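Local coordinates for protein carboxylesterase (Uncultured bacterium, PDB 5GMX) that hydrolyses carboxylic esters as a family VIII carboxylesterase and is also active toward oxyimino cephalosporins, probably through a serine nucleophile in a beta-lactamase-like fold, at residues P13-V18 with I44-W49. Residues are numbered along the deposited sequence; the frame is centred on the assembly and turned at random.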
loop_
_atom_site.group_PDB
_atom_site.type_symbol
_atom_site.label_atom_id
_atom_site.label_comp_id
_atom_site.label_asym_id
_atom_site.label_seq_id
_atom_site.Cartn_x
_atom_site.Cartn_y
_atom_site.Cartn_z
ATOM N N PRO A 13 13.036 14.688 -20.590
ATOM C CA PRO A 13 12.434 15.672 -21.497
ATOM C C PRO A 13 11.021 15.306 -21.951
ATOM O O PRO A 13 10.093 16.108 -21.800
ATOM C CB PRO A 13 13.403 15.677 -22.681
ATOM C CG PRO A 13 14.725 15.384 -22.056
ATOM C CD PRO A 13 14.448 14.430 -20.920
ATOM N N GLU A 14 10.847 14.088 -22.449
ATOM C CA GLU A 14 9.558 13.661 -22.982
ATOM C C GLU A 14 8.458 13.646 -21.918
ATOM O O GLU A 14 7.280 13.533 -22.249
ATOM C CB GLU A 14 9.670 12.271 -23.615
ATOM C CG GLU A 14 10.127 11.174 -22.659
ATOM C CD GLU A 14 11.642 11.041 -22.540
ATOM O OE1 GLU A 14 12.099 9.940 -22.148
ATOM O OE2 GLU A 14 12.370 12.026 -22.808
ATOM N N PHE A 15 8.824 13.794 -20.647
ATOM C CA PHE A 15 7.819 13.775 -19.588
ATOM C C PHE A 15 7.653 15.125 -18.908
ATOM O O PHE A 15 7.124 15.197 -17.797
ATOM C CB PHE A 15 8.157 12.705 -18.545
ATOM C CG PHE A 15 7.892 11.314 -19.018
ATOM C CD1 PHE A 15 6.600 10.829 -19.072
ATOM C CD2 PHE A 15 8.927 10.499 -19.437
ATOM C CE1 PHE A 15 6.342 9.551 -19.527
ATOM C CE2 PHE A 15 8.677 9.218 -19.889
ATOM C CZ PHE A 15 7.384 8.745 -19.936
ATOM N N THR A 16 8.069 16.187 -19.598
ATOM C CA THR A 16 7.992 17.548 -19.059
ATOM C C THR A 16 6.597 17.931 -18.577
ATOM O O THR A 16 6.457 18.599 -17.547
ATOM C CB THR A 16 8.437 18.591 -20.123
ATOM O OG1 THR A 16 9.762 18.286 -20.560
ATOM C CG2 THR A 16 8.408 20.009 -19.562
ATOM N N LYS A 17 5.569 17.491 -19.300
ATOM C CA LYS A 17 4.190 17.775 -18.916
ATOM C C LYS A 17 3.910 17.296 -17.490
ATOM O O LYS A 17 3.283 18.005 -16.692
ATOM C CB LYS A 17 3.213 17.140 -19.910
ATOM C CG LYS A 17 3.266 17.794 -21.294
ATOM C CD LYS A 17 2.384 17.081 -22.310
ATOM C CE LYS A 17 2.910 17.288 -23.733
ATOM N NZ LYS A 17 2.933 18.723 -24.159
ATOM N N VAL A 18 4.414 16.108 -17.162
ATOM C CA VAL A 18 4.233 15.566 -15.822
ATOM C C VAL A 18 4.812 16.533 -14.805
ATOM O O VAL A 18 4.142 16.885 -13.823
ATOM C CB VAL A 18 4.896 14.191 -15.660
ATOM C CG1 VAL A 18 4.662 13.651 -14.249
ATOM C CG2 VAL A 18 4.370 13.230 -16.709
ATOM N N ILE A 44 13.464 4.437 -13.643
ATOM C CA ILE A 44 12.902 5.701 -13.161
ATOM C C ILE A 44 13.217 6.844 -14.137
ATOM O O ILE A 44 14.383 7.107 -14.429
ATOM C CB ILE A 44 13.436 6.060 -11.760
ATOM C CG1 ILE A 44 12.910 5.066 -10.715
ATOM C CG2 ILE A 44 13.057 7.492 -11.386
ATOM C CD1 ILE A 44 11.400 5.198 -10.428
ATOM N N VAL A 45 12.186 7.522 -14.633
ATOM C CA VAL A 45 12.385 8.592 -15.605
ATOM C C VAL A 45 11.839 9.923 -15.101
ATOM O O VAL A 45 12.139 10.979 -15.657
ATOM C CB VAL A 45 11.735 8.248 -16.964
ATOM C CG1 VAL A 45 12.392 7.012 -17.574
ATOM C CG2 VAL A 45 10.234 8.042 -16.811
ATOM N N VAL A 46 11.021 9.867 -14.055
ATOM C CA VAL A 46 10.610 11.073 -13.341
ATOM C C VAL A 46 10.807 10.863 -11.840
ATOM O O VAL A 46 10.401 9.842 -11.285
ATOM C CB VAL A 46 9.143 11.458 -13.614
ATOM C CG1 VAL A 46 8.804 12.762 -12.906
ATOM C CG2 VAL A 46 8.885 11.583 -15.105
ATOM N N ASP A 47 11.447 11.830 -11.196
ATOM C CA ASP A 47 11.757 11.765 -9.778
ATOM C C ASP A 47 11.755 13.194 -9.240
ATOM O O ASP A 47 12.757 13.898 -9.330
ATOM C CB ASP A 47 13.111 11.074 -9.565
ATOM C CG ASP A 47 13.525 10.998 -8.098
ATOM O OD1 ASP A 47 12.707 11.334 -7.212
ATOM O OD2 ASP A 47 14.673 10.574 -7.828
ATOM N N LEU A 48 10.619 13.613 -8.694
ATOM C CA LEU A 48 10.392 15.003 -8.331
ATOM C C LEU A 48 9.934 15.165 -6.886
ATOM O O LEU A 48 9.305 14.274 -6.316
ATOM C CB LEU A 48 9.344 15.626 -9.257
ATOM C CG LEU A 48 9.635 15.646 -10.759
ATOM C CD1 LEU A 48 8.398 16.098 -11.505
ATOM C CD2 LEU A 48 10.844 16.529 -11.100
ATOM N N TRP A 49 10.250 16.310 -6.300
ATOM C CA TRP A 49 9.674 16.667 -5.007
ATOM C C TRP A 49 9.613 18.180 -4.891
ATOM O O TRP A 49 10.115 18.897 -5.763
ATOM C CB TRP A 49 10.465 16.049 -3.844
ATOM C CG TRP A 49 11.888 16.505 -3.747
ATOM C CD1 TRP A 49 12.384 17.526 -2.971
ATOM C CD2 TRP A 49 13.002 15.972 -4.468
ATOM N NE1 TRP A 49 13.743 17.648 -3.163
ATOM C CE2 TRP A 49 14.147 16.710 -4.079
ATOM C CE3 TRP A 49 13.147 14.935 -5.397
ATOM C CZ2 TRP A 49 15.420 16.446 -4.597
ATOM C CZ3 TRP A 49 14.418 14.671 -5.913
ATOM C CH2 TRP A 49 15.535 15.428 -5.513
#
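Phe15 holds CG anti to its carbonyl carbon (chi1 -74°), which sets the ring against Val45 and Val46. Val46 turns CG1 anti to its own N (chi1 -177°) and leaves CG2 beside that N, where it meets Phe15. The contact joins the start of helix 16-27 to strand 43-51 in the antiparallel sheet of the serine beta-lactamase fold. Strand 43-51 lies next to the outermost strand 10-11, near one edge of the sheet.

Val45 and Val46 form a classic beta bulge opposite Leu38 of the adjacent strand. The bulge lets two consecutive valines point toward the helix start, and Phe15 touches both. Its CE2 lies 3.6 Å from Val45 CG2, and its CB lies 3.7 Å from Val46 CG2. Both methyls approach the ring at a slant. Val46 CG2 is near the root of the ring, 4.0 Å from Phe15 CG, whereas Val45 CG2 lies by the CD2-CE2 side, nearest CE2. One helical turn on, Val18 adds a looser touch, with CG1 4.4 Å from Val46 CG1.

The contact is wholly apolar. Leu38 and Ile40 of strand 33-40, with Cys386 just after helix 374-385, also pack on Phe15. On the other face of the strand, Asp47 forms a salt bridge with Arg273 of helix 272-283.

Phe15 is the N-cap residue. The turn before the helix is held at Pro13 O, which accepts Thr16 N at 3.0 Å. The same oxygen takes a short bond from Thr16 OG1 at 2.5 Å, on a lone pair in the carbonyl plane.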